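Local coordinates for protein class I phosphodiesterase PDEB1 (Leishmania major, PDB 2R8Q) that belongs to the HD-type phosphodiesterase clan, with an all-helical catalytic domain that holds a zinc ion, a magnesium ion and 3-isobutyl-1-methylxanthine, at residues R243-T248 and G323-G328; L66-G71 and Q81-F86; T126-Y131 and V200-R205; D320-G323 and M329-C332; E182-S185 and V191-G194. One frame throughout, in Å; residues are numbered along the deposited sequence.

Contact 1 (R243-T248 and G323-G328); sequences RLVMET and GNLFHG
The Phe326 ring presents its edge to helix 239-254, and two methyl groups lie there near the ring plane. Val245 CG1 touches Phe326 CE1 at 3.8 Å and also comes close to CZ. About one helical turn further on, Thr248 CG2 rests against Phe326 CE2, again at 3.8 Å. The valine and the phenyl point in opposing directions as they pass. A chi1 of 164° sets Val245 CG1, anti to the backbone N, against the phenyl ring and leaves CG2 for Leu325 CD2, 4.0 Å away, the valine and leucine side chains standing nearly perpendicular. Thr248 turns its methyl to the ring and its hydroxyl back to its own helix, where OG1 donates to Leu244 O at 2.7 Å; this bond holds the threonine rotation, so the surface offered to Phe326 stays apolar. The same carbonyl also takes Thr248 N, the two donors arriving from opposite faces of its plane. On the other segment the chain has just left helix 302-324, and Phe326 is the centre of an inverse gamma turn, closed by a weak bond from His327 N to Leu325 O. The contact thus joins this turn to the middle of helix 239-254. Phe226 of helix 219-232 touches both Leu325 and Thr248, Phe317 and Ile321 of helix 302-324 reach Thr248, and Leu124 packs on Phe326.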
# COMPACT_ATOMS: atom_id res chain seq x y z
N ARG A 243 21.62 -6.55 -10.42
CA ARG A 243 20.39 -6.44 -9.63
C ARG A 243 20.20 -7.70 -8.80
O ARG A 243 19.85 -7.63 -7.62
CB ARG A 243 19.17 -6.22 -10.53
CG ARG A 243 17.87 -6.00 -9.75
CD ARG A 243 18.02 -4.83 -8.78
NE ARG A 243 18.66 -3.68 -9.41
CZ ARG A 243 18.02 -2.78 -10.16
NH1 ARG A 243 16.71 -2.88 -10.36
NH2 ARG A 243 18.70 -1.79 -10.73
N LEU A 244 20.43 -8.86 -9.41
CA LEU A 244 20.28 -10.12 -8.70
C LEU A 244 21.32 -10.20 -7.58
O LEU A 244 21.07 -10.77 -6.52
CB LEU A 244 20.43 -11.30 -9.67
CG LEU A 244 20.29 -12.70 -9.08
CD1 LEU A 244 19.03 -12.81 -8.23
CD2 LEU A 244 20.26 -13.72 -10.21
N VAL A 245 22.49 -9.61 -7.80
CA VAL A 245 23.52 -9.60 -6.77
C VAL A 245 23.03 -8.76 -5.59
O VAL A 245 23.22 -9.15 -4.43
CB VAL A 245 24.86 -9.01 -7.30
CG1 VAL A 245 25.77 -8.65 -6.13
CG2 VAL A 245 25.55 -10.04 -8.20
N MET A 246 22.40 -7.63 -5.87
CA MET A 246 21.87 -6.77 -4.82
C MET A 246 20.81 -7.50 -4.01
O MET A 246 20.81 -7.46 -2.77
CB MET A 246 21.24 -5.50 -5.41
CG MET A 246 22.22 -4.53 -6.05
SD MET A 246 21.35 -3.13 -6.83
CE MET A 246 20.89 -2.19 -5.38
N GLU A 247 19.91 -8.18 -4.70
CA GLU A 247 18.84 -8.91 -4.03
C GLU A 247 19.39 -10.04 -3.18
O GLU A 247 18.90 -10.30 -2.08
CB GLU A 247 17.85 -9.48 -5.06
CG GLU A 247 17.17 -8.41 -5.90
CD GLU A 247 16.41 -8.99 -7.08
OE1 GLU A 247 16.71 -10.13 -7.48
OE2 GLU A 247 15.52 -8.29 -7.62
N THR A 248 20.41 -10.72 -3.69
CA THR A 248 21.01 -11.82 -2.95
C THR A 248 21.75 -11.31 -1.72
O THR A 248 21.72 -11.96 -0.67
CB THR A 248 21.97 -12.62 -3.86
OG1 THR A 248 21.26 -13.05 -5.02
CG2 THR A 248 22.50 -13.84 -3.13
N GLY A 323 30.47 -19.74 -2.17
CA GLY A 323 31.22 -20.62 -3.04
C GLY A 323 31.06 -20.33 -4.52
O GLY A 323 31.97 -20.58 -5.30
N ASN A 324 29.91 -19.79 -4.91
CA ASN A 324 29.65 -19.51 -6.32
C ASN A 324 29.92 -18.10 -6.83
O ASN A 324 29.99 -17.89 -8.04
CB ASN A 324 28.20 -19.89 -6.66
CG ASN A 324 27.97 -21.39 -6.65
OD1 ASN A 324 28.65 -22.14 -7.35
ND2 ASN A 324 27.01 -21.84 -5.85
N LEU A 325 30.07 -17.13 -5.93
CA LEU A 325 30.33 -15.77 -6.38
C LEU A 325 30.92 -14.82 -5.34
O LEU A 325 31.85 -14.07 -5.64
CB LEU A 325 29.04 -15.15 -6.95
CG LEU A 325 29.19 -13.80 -7.64
CD1 LEU A 325 30.11 -13.92 -8.85
CD2 LEU A 325 27.83 -13.30 -8.07
N PHE A 326 30.38 -14.84 -4.13
CA PHE A 326 30.88 -13.95 -3.07
C PHE A 326 32.01 -14.62 -2.30
O PHE A 326 31.89 -14.89 -1.11
CB PHE A 326 29.75 -13.59 -2.09
CG PHE A 326 28.53 -13.01 -2.74
CD1 PHE A 326 28.64 -12.12 -3.80
CD2 PHE A 326 27.26 -13.33 -2.27
CE1 PHE A 326 27.50 -11.56 -4.39
CE2 PHE A 326 26.12 -12.77 -2.85
CZ PHE A 326 26.24 -11.89 -3.91
N HIS A 327 33.12 -14.88 -2.99
CA HIS A 327 34.26 -15.55 -2.39
C HIS A 327 34.90 -14.79 -1.23
O HIS A 327 35.48 -15.40 -0.33
CB HIS A 327 35.31 -15.84 -3.47
CG HIS A 327 34.74 -16.51 -4.68
ND1 HIS A 327 34.51 -15.84 -5.86
CD2 HIS A 327 34.33 -17.78 -4.89
CE1 HIS A 327 33.98 -16.67 -6.74
NE2 HIS A 327 33.86 -17.85 -6.18
N GLY A 328 34.77 -13.46 -1.23
CA GLY A 328 35.35 -12.67 -0.16
C GLY A 328 34.61 -12.74 1.17
O GLY A 328 35.08 -12.18 2.16

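Contact 2 (L66-G71 and Q81-F86); sequences LLWNSG and QTLLNF
Leu83 reaches Trp68 because its CG lies anti to the backbone N (chi1 175°) and its chi2 of 61° extends CD2 directly away from the backbone, making that methyl the leading atom. Trp68 likewise holds CG anti to N, so that the leucine methyl meets the indole at its edge, near the ring plane, with Leu83 CD2 to Trp68 CE3 at 4.1 Å. The two side chains slant across one another. The same methyl, Leu83 CD2, sits 4.0 Å from Trp68 CB and 3.9 Å from Trp68 N. It also touches the preceding residue, where Leu67 CB is 4.1 Å from Leu83 CD2. One methyl is therefore lodged against Trp68 N and the CB atoms of Leu67 and Trp68, with no polar bond across. Just beyond, a type I turn from Trp68 to Gly71 redirects the chain. Ser70 OG donates to Leu67 O at 2.6 Å, a carbonyl that Ser70 N also binds, and Leu72 N is bonded to the same hydroxyl. Gly71, with phi at 88°, then stands at the N-cap of helix 72-75. Leu67 also touches Cys109 of helix 102-118 and Leu134 of helix 127-139. The contact joins helices 55-68 and 80-92 across the connection that contains short helix 72-75, a helix-helix packing within the all-helical catalytic domain of a class I phosphodiesterase.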
# COMPACT_ATOMS: atom_id res chain seq x y z
N LEU A 66 28.26 5.50 9.92
CA LEU A 66 28.68 4.54 8.92
C LEU A 66 28.37 5.01 7.50
O LEU A 66 29.24 4.98 6.63
CB LEU A 66 28.00 3.19 9.17
CG LEU A 66 28.39 2.07 8.20
CD1 LEU A 66 29.87 1.73 8.34
CD2 LEU A 66 27.54 0.84 8.49
N LEU A 67 27.14 5.45 7.27
CA LEU A 67 26.75 5.89 5.93
C LEU A 67 27.38 7.21 5.50
O LEU A 67 27.88 7.31 4.38
CB LEU A 67 25.23 5.97 5.82
CG LEU A 67 24.51 4.62 5.98
CD1 LEU A 67 23.03 4.81 5.67
CD2 LEU A 67 25.11 3.59 5.04
N TRP A 68 27.38 8.22 6.36
CA TRP A 68 27.98 9.48 5.96
C TRP A 68 29.47 9.36 5.71
O TRP A 68 29.99 9.86 4.71
CB TRP A 68 27.74 10.58 6.99
CG TRP A 68 28.32 11.88 6.53
CD1 TRP A 68 29.48 12.46 6.94
CD2 TRP A 68 27.82 12.69 5.46
NE1 TRP A 68 29.75 13.58 6.19
CE2 TRP A 68 28.74 13.75 5.27
CE3 TRP A 68 26.69 12.63 4.63
CZ2 TRP A 68 28.57 14.73 4.29
CZ3 TRP A 68 26.51 13.61 3.66
CH2 TRP A 68 27.45 14.64 3.50
N ASN A 69 30.17 8.69 6.62
CA ASN A 69 31.61 8.52 6.49
C ASN A 69 32.03 7.62 5.33
O ASN A 69 33.22 7.54 5.01
CB ASN A 69 32.20 8.01 7.80
CG ASN A 69 32.21 9.08 8.89
OD1 ASN A 69 32.30 8.77 10.08
ND2 ASN A 69 32.12 10.34 8.47
N SER A 70 31.07 6.95 4.71
CA SER A 70 31.37 6.07 3.59
C SER A 70 31.65 6.92 2.36
O SER A 70 32.29 6.47 1.41
CB SER A 70 30.18 5.15 3.28
OG SER A 70 29.13 5.86 2.67
N GLY A 71 31.14 8.15 2.38
CA GLY A 71 31.33 9.05 1.26
C GLY A 71 30.27 8.92 0.19
O GLY A 71 30.17 9.76 -0.71
N GLN A 81 21.91 16.64 6.73
CA GLN A 81 20.65 16.68 7.45
C GLN A 81 19.59 15.81 6.77
O GLN A 81 18.71 15.27 7.44
CB GLN A 81 20.15 18.12 7.58
CG GLN A 81 18.88 18.26 8.41
CD GLN A 81 18.56 19.70 8.75
OE1 GLN A 81 19.35 20.39 9.38
NE2 GLN A 81 17.39 20.16 8.32
N THR A 82 19.66 15.68 5.45
CA THR A 82 18.69 14.85 4.75
C THR A 82 18.87 13.40 5.18
O THR A 82 17.90 12.71 5.46
CB THR A 82 18.87 14.95 3.23
OG1 THR A 82 18.81 16.32 2.82
CG2 THR A 82 17.77 14.17 2.52
N LEU A 83 20.12 12.96 5.23
CA LEU A 83 20.43 11.59 5.64
C LEU A 83 19.94 11.32 7.07
O LEU A 83 19.32 10.30 7.33
CB LEU A 83 21.93 11.32 5.56
CG LEU A 83 22.41 9.96 6.07
CD1 LEU A 83 21.76 8.85 5.25
CD2 LEU A 83 23.92 9.87 5.98
N LEU A 84 20.23 12.24 7.98
CA LEU A 84 19.82 12.06 9.37
C LEU A 84 18.29 12.05 9.48
O LEU A 84 17.72 11.21 10.20
CB LEU A 84 20.42 13.15 10.27
CG LEU A 84 20.18 13.00 11.77
CD1 LEU A 84 20.60 11.61 12.25
CD2 LEU A 84 20.96 14.08 12.52
N ASN A 85 17.62 12.95 8.78
CA ASN A 85 16.16 12.98 8.82
C ASN A 85 15.61 11.65 8.31
O ASN A 85 14.65 11.12 8.86
CB ASN A 85 15.59 14.11 7.96
CG ASN A 85 15.73 15.48 8.61
OD1 ASN A 85 15.84 15.59 9.84
ND2 ASN A 85 15.69 16.53 7.80
N PHE A 86 16.21 11.14 7.24
CA PHE A 86 15.77 9.86 6.67
C PHE A 86 15.89 8.75 7.71
O PHE A 86 14.95 7.98 7.93
CB PHE A 86 16.60 9.52 5.43
CG PHE A 86 16.34 8.15 4.87
CD1 PHE A 86 15.18 7.89 4.14
CD2 PHE A 86 17.25 7.12 5.08
CE1 PHE A 86 14.94 6.62 3.62
CE2 PHE A 86 17.02 5.84 4.56
CZ PHE A 86 15.86 5.60 3.83

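Contact 3 (T126-Y131 and V200-R205); sequences TELECY and VAYAYR
Tyr202 OH donates to Glu129 OE2 at 2.6 Å, a short bond that meets the oxygen nearly end-on to its C-O bond. The carboxylate lies at the edge of the phenol, with OE2 in the ring plane and the two flat groups turned only 20° apart. Behind the bond, Glu129 CG comes within 4.1 Å of Tyr202 CE2. Leu128 adds an apolar touch, its CD2 lying 4.3 Å from Tyr202 CD2 and approaching the ring obliquely. What holds the glutamate for this role is a capping box at the start of helix 127-139. Thr126, the N-cap, accepts from Glu129 N through OG1 at 3.2 Å. In return Thr126 N donates to Glu129 OE1 at 3.0 Å, almost straight at 171°, reaching the anti side of that oxygen from 31° out of the carboxylate plane. The two carboxylate oxygens are thus divided, OE1 facing its own helix start and OE2 crossing to helix 197-212, and the group is gripped at both ends. OE1 has a further partner in Arg242 NE, a salt bridge from helix 239-254 that would probably keep the carboxylate ionised. The neighbouring Arg243 makes a cation-pi contact with Tyr202, and Met246 packs on Glu129. Farther round helix 197-212, Ala201, Tyr204 and Arg205 pack respectively on Asp156, Pro158 and Ile161 of the second subunit.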
# COMPACT_ATOMS: atom_id res chain seq x y z
N THR A 126 27.93 -1.05 -8.90
CA THR A 126 28.35 0.33 -9.14
C THR A 126 28.24 1.02 -7.78
O THR A 126 27.63 0.48 -6.85
CB THR A 126 27.41 1.06 -10.13
OG1 THR A 126 26.09 1.14 -9.58
CG2 THR A 126 27.38 0.34 -11.46
N GLU A 127 28.83 2.20 -7.65
CA GLU A 127 28.77 2.92 -6.38
C GLU A 127 27.33 3.30 -6.06
O GLU A 127 26.92 3.29 -4.90
CB GLU A 127 29.66 4.17 -6.42
CG GLU A 127 31.13 3.86 -6.59
CD GLU A 127 32.01 5.09 -6.45
OE1 GLU A 127 31.71 6.11 -7.12
OE2 GLU A 127 33.00 5.03 -5.70
N LEU A 128 26.56 3.64 -7.09
CA LEU A 128 25.16 3.99 -6.89
C LEU A 128 24.39 2.81 -6.30
O LEU A 128 23.57 2.98 -5.40
CB LEU A 128 24.51 4.43 -8.21
CG LEU A 128 23.01 4.73 -8.13
CD1 LEU A 128 22.75 5.83 -7.12
CD2 LEU A 128 22.49 5.14 -9.50
N GLU A 129 24.66 1.61 -6.81
CA GLU A 129 23.98 0.42 -6.33
C GLU A 129 24.38 0.10 -4.89
O GLU A 129 23.55 -0.37 -4.10
CB GLU A 129 24.27 -0.75 -7.27
CG GLU A 129 23.67 -0.50 -8.65
CD GLU A 129 24.11 -1.47 -9.72
OE1 GLU A 129 25.23 -2.02 -9.63
OE2 GLU A 129 23.34 -1.65 -10.69
N CYS A 130 25.63 0.38 -4.53
CA CYS A 130 26.07 0.14 -3.16
C CYS A 130 25.31 1.08 -2.23
O CYS A 130 24.85 0.68 -1.15
CB CYS A 130 27.57 0.39 -3.02
SG CYS A 130 28.59 -0.88 -3.78
N TYR A 131 25.17 2.34 -2.65
CA TYR A 131 24.47 3.36 -1.88
C TYR A 131 23.01 2.97 -1.70
O TYR A 131 22.49 2.96 -0.58
CB TYR A 131 24.57 4.71 -2.61
CG TYR A 131 23.82 5.85 -1.95
CD1 TYR A 131 24.02 6.15 -0.60
CD2 TYR A 131 22.93 6.63 -2.68
CE1 TYR A 131 23.34 7.21 0.00
CE2 TYR A 131 22.25 7.69 -2.08
CZ TYR A 131 22.46 7.97 -0.74
OH TYR A 131 21.77 8.99 -0.14
N VAL A 200 17.08 8.38 -10.38
CA VAL A 200 16.08 8.27 -9.32
C VAL A 200 15.16 7.09 -9.63
O VAL A 200 14.86 6.29 -8.75
CB VAL A 200 15.23 9.56 -9.19
CG1 VAL A 200 14.07 9.32 -8.24
CG2 VAL A 200 16.09 10.69 -8.67
N ALA A 201 14.72 6.98 -10.87
CA ALA A 201 13.84 5.88 -11.26
C ALA A 201 14.58 4.56 -11.09
O ALA A 201 14.00 3.56 -10.65
CB ALA A 201 13.39 6.06 -12.70
N TYR A 202 15.86 4.55 -11.46
CA TYR A 202 16.69 3.36 -11.34
C TYR A 202 16.80 2.96 -9.87
O TYR A 202 16.67 1.78 -9.52
CB TYR A 202 18.08 3.64 -11.91
CG TYR A 202 18.97 2.42 -12.02
CD1 TYR A 202 18.89 1.57 -13.12
CD2 TYR A 202 19.89 2.11 -11.02
CE1 TYR A 202 19.71 0.44 -13.22
CE2 TYR A 202 20.71 1.00 -11.11
CZ TYR A 202 20.62 0.17 -12.21
OH TYR A 202 21.43 -0.94 -12.31
N ALA A 203 17.05 3.95 -9.03
CA ALA A 203 17.20 3.73 -7.59
C ALA A 203 15.93 3.16 -6.97
O ALA A 203 16.00 2.23 -6.16
CB ALA A 203 17.58 5.03 -6.91
N TYR A 204 14.77 3.71 -7.32
CA TYR A 204 13.52 3.21 -6.76
C TYR A 204 13.26 1.77 -7.17
O TYR A 204 12.81 0.96 -6.35
CB TYR A 204 12.34 4.08 -7.19
CG TYR A 204 12.07 5.25 -6.26
CD1 TYR A 204 12.48 6.54 -6.60
CD2 TYR A 204 11.41 5.06 -5.05
CE1 TYR A 204 12.23 7.62 -5.75
CE2 TYR A 204 11.16 6.13 -4.19
CZ TYR A 204 11.57 7.41 -4.55
OH TYR A 204 11.30 8.47 -3.72
N ARG A 205 13.53 1.43 -8.42
CA ARG A 205 13.29 0.06 -8.85
C ARG A 205 14.23 -0.90 -8.12
O ARG A 205 13.83 -2.00 -7.75
CB ARG A 205 13.46 -0.07 -10.37
CG ARG A 205 13.13 -1.47 -10.89
CD ARG A 205 11.80 -1.95 -10.32
NE ARG A 205 11.48 -3.32 -10.70
CZ ARG A 205 10.87 -3.68 -11.82
NH1 ARG A 205 10.49 -2.75 -12.69
NH2 ARG A 205 10.63 -4.96 -12.07

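Contact 4 (D320-G323 and M329-C332); sequences DIVG and MQWC
Val322 stands between Met329 and Gln330, slanting across the methionine and lying square to the glutamine. Its rotation, with CG1 anti to the backbone N (chi1 171°), turns CG2 to Met329 and CG1 to Gln330. CG2 of Val322 comes to 3.6 Å from Met329 O and to 4.0 Å from Met329 CB, resting on the root of that side chain. CG1 of Val322 goes to Gln330, 3.8 Å from OE1 and 3.9 Å from the backbone N of that residue. Gln330 gets its amide there by a bend at chi2 (59°), which folds the chain back so that its end nears the valine although its first bond does not. The other end of this amide is held by its own helix, NE2 being hydrogen-bonded to Asp334 OD1. Met329 O is likewise used at home, accepting Cys332 N at 3.0 Å in the opening of helix 330-348. Met329 itself runs on to Tyr115 of helix 102-118, while the side chain of Trp331 touches Thr114 and Thr118. The pair joins the end of helix 302-324 to the start of the next helix, across the intervening turn. Chemically, valine methyls lie against a carbonyl oxygen and an amide oxygen without any hydrogen bond across, so the segments meet by van der Waals contact alone, Met329 O and Gln330 NE2 having their bonds on their own side of the contact.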
# COMPACT_ATOMS: atom_id res chain seq x y z
N ASP A 320 26.41 -21.72 -0.56
CA ASP A 320 26.16 -21.60 -1.99
C ASP A 320 26.54 -20.25 -2.59
O ASP A 320 27.23 -20.20 -3.61
CB ASP A 320 24.68 -21.88 -2.29
CG ASP A 320 24.38 -23.36 -2.39
OD1 ASP A 320 25.08 -24.16 -1.74
OD2 ASP A 320 23.43 -23.72 -3.11
N ILE A 321 26.11 -19.16 -1.98
CA ILE A 321 26.43 -17.85 -2.54
C ILE A 321 27.90 -17.48 -2.40
O ILE A 321 28.45 -16.81 -3.27
CB ILE A 321 25.54 -16.73 -1.94
CG1 ILE A 321 25.87 -16.52 -0.46
CG2 ILE A 321 24.07 -17.10 -2.12
CD1 ILE A 321 25.12 -15.34 0.15
N VAL A 322 28.54 -17.92 -1.32
CA VAL A 322 29.95 -17.62 -1.12
C VAL A 322 30.80 -18.46 -2.07
O VAL A 322 31.73 -17.96 -2.70
CB VAL A 322 30.39 -17.90 0.34
CG1 VAL A 322 31.90 -17.80 0.46
CG2 VAL A 322 29.73 -16.90 1.28
N GLY A 323 30.47 -19.74 -2.17
CA GLY A 323 31.22 -20.62 -3.04
C GLY A 323 31.06 -20.33 -4.52
O GLY A 323 31.97 -20.58 -5.30
N MET A 329 33.47 -13.42 1.18
CA MET A 329 32.67 -13.56 2.40
C MET A 329 32.83 -14.93 3.05
O MET A 329 31.91 -15.45 3.69
CB MET A 329 31.19 -13.29 2.08
CG MET A 329 30.86 -11.81 1.89
SD MET A 329 29.33 -11.51 0.96
CE MET A 329 28.12 -12.30 2.01
N GLN A 330 34.00 -15.53 2.88
CA GLN A 330 34.28 -16.84 3.45
C GLN A 330 34.05 -16.89 4.96
O GLN A 330 33.60 -17.91 5.49
CB GLN A 330 35.72 -17.25 3.14
CG GLN A 330 36.08 -18.66 3.60
CD GLN A 330 35.20 -19.73 2.98
OE1 GLN A 330 34.92 -19.71 1.79
NE2 GLN A 330 34.77 -20.69 3.80
N TRP A 331 34.36 -15.80 5.66
CA TRP A 331 34.20 -15.78 7.11
C TRP A 331 32.76 -16.09 7.53
O TRP A 331 32.53 -16.62 8.61
CB TRP A 331 34.64 -14.42 7.68
CG TRP A 331 33.58 -13.36 7.72
CD1 TRP A 331 32.58 -13.24 8.64
CD2 TRP A 331 33.40 -12.28 6.79
NE1 TRP A 331 31.79 -12.15 8.35
CE2 TRP A 331 32.27 -11.55 7.22
CE3 TRP A 331 34.09 -11.86 5.64
CZ2 TRP A 331 31.81 -10.42 6.54
CZ3 TRP A 331 33.63 -10.74 4.96
CH2 TRP A 331 32.50 -10.03 5.42
N CYS A 332 31.80 -15.77 6.67
CA CYS A 332 30.39 -16.03 6.97
C CYS A 332 30.17 -17.53 7.06
O CYS A 332 29.49 -18.02 7.97
CB CYS A 332 29.49 -15.46 5.88
SG CYS A 332 29.57 -13.68 5.69

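Contact 5 (E182-S185 and V191-G194); sequences EILS and VFEG
Glu182 O is gripped twice by Ser185, one residue beyond the Leu184 that packs on Val191 and Phe192. Ser185 OG donates to Glu182 O at 2.6 Å, tilted 21° from the carbonyl plane, and Ser185 N adds a longer bond at 3.2 Å. The serine hydroxyl thus stays folded onto the last part of helix 171-184, while the neighbouring leucine faces the returning chain. Leu184 divides its two methyls between the two residues it meets. CD2 of Leu184 touches Val191 CG2 at 3.8 Å and lies 3.9 Å from Val191 N, so it covers the backbone as well as the branch. CD1 of Leu184 approaches Phe192 CE1 at 3.9 Å, coming to the ring obliquely. With chi1 at -64°, Val191 places CG2 between its own N and carbonyl carbon, the crowded position, and it is this branch that meets the leucine. No hydrogen bond crosses between the segments; side chain meets side chain by apolar contact. Segment 191-194 has no regular secondary structure; several bonds tie it down, among them Phe192 N to Asp190 OD1 and Val191 O to Tyr131 OH. Glu193 forms a salt bridge with Arg79. The contact closes the short loop between helices 171-184 and 197-212. Phe86 of helix 80-92 touches both Leu184 and Val191, and from helix 197-212 Tyr204 touches Leu184 and meets the Phe192 ring edge-to-face.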
# COMPACT_ATOMS: atom_id res chain seq x y z
N GLU A 182 6.64 6.67 0.91
CA GLU A 182 6.07 7.76 1.70
C GLU A 182 7.17 8.61 2.33
O GLU A 182 7.16 9.84 2.23
CB GLU A 182 5.17 7.18 2.80
CG GLU A 182 4.64 8.20 3.78
CD GLU A 182 3.86 7.56 4.91
OE1 GLU A 182 2.84 6.90 4.62
OE2 GLU A 182 4.28 7.70 6.08
N ILE A 183 8.12 7.95 2.98
CA ILE A 183 9.23 8.66 3.62
C ILE A 183 10.04 9.48 2.62
O ILE A 183 10.33 10.66 2.86
CB ILE A 183 10.19 7.66 4.32
CG1 ILE A 183 9.49 7.02 5.52
CG2 ILE A 183 11.46 8.38 4.75
CD1 ILE A 183 10.28 5.90 6.16
N LEU A 184 10.39 8.87 1.49
CA LEU A 184 11.18 9.53 0.46
C LEU A 184 10.46 10.64 -0.28
O LEU A 184 11.10 11.44 -0.97
CB LEU A 184 11.70 8.49 -0.54
CG LEU A 184 12.68 7.49 0.07
CD1 LEU A 184 12.92 6.33 -0.90
CD2 LEU A 184 13.99 8.21 0.39
N SER A 185 9.14 10.71 -0.15
CA SER A 185 8.37 11.75 -0.83
C SER A 185 8.56 13.10 -0.14
O SER A 185 8.19 14.14 -0.68
CB SER A 185 6.88 11.40 -0.85
OG SER A 185 6.30 11.49 0.44
N VAL A 191 16.75 10.96 0.42
CA VAL A 191 18.16 10.66 0.22
C VAL A 191 18.54 10.41 -1.25
O VAL A 191 19.69 10.11 -1.55
CB VAL A 191 18.61 9.45 1.08
CG1 VAL A 191 18.48 9.81 2.56
CG2 VAL A 191 17.78 8.22 0.76
N PHE A 192 17.57 10.55 -2.14
CA PHE A 192 17.80 10.39 -3.58
C PHE A 192 17.70 11.79 -4.21
O PHE A 192 17.67 11.93 -5.43
CB PHE A 192 16.73 9.49 -4.21
CG PHE A 192 16.81 8.04 -3.78
CD1 PHE A 192 15.70 7.21 -3.94
CD2 PHE A 192 17.98 7.51 -3.25
CE1 PHE A 192 15.76 5.86 -3.57
CE2 PHE A 192 18.04 6.16 -2.88
CZ PHE A 192 16.93 5.34 -3.04
N GLU A 193 17.67 12.81 -3.35
CA GLU A 193 17.54 14.20 -3.79
C GLU A 193 18.60 14.68 -4.78
O GLU A 193 18.34 15.56 -5.59
CB GLU A 193 17.53 15.14 -2.58
CG GLU A 193 18.88 15.32 -1.90
CD GLU A 193 18.82 16.22 -0.67
OE1 GLU A 193 17.89 17.05 -0.60
OE2 GLU A 193 19.69 16.08 0.21
N GLY A 194 19.79 14.09 -4.72
CA GLY A 194 20.86 14.51 -5.61
C GLY A 194 20.97 13.73 -6.91
O GLY A 194 21.83 14.01 -7.74

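How the contacts relate
Contacts 1 and 4 share Gly323 and sit about 9 Å apart between centres; Phe326 N lies 2.9 Å from Ile321 O, a probable hydrogen bond between them. Contacts 2, 3 and 5 form a second group. Contact 5 touches contact 2 through Thr82 OG1 and Glu193 OE2, 2.8 Å apart, and also touches contact 3, while contacts 2 and 3 approach to about 5 Å between nearest atoms. Contact 3 bridges the groups, its segments touching helix 239-254 of contact 1. Contacts 4 and 5 lie on opposite sides of the chain's centre, about 33 Å between centres. Helix 239-254 ends at zinc ligand Asp254, and helix 302-324 carries Gln306 and Phe309 of the 3-isobutyl-1-methylxanthine pocket.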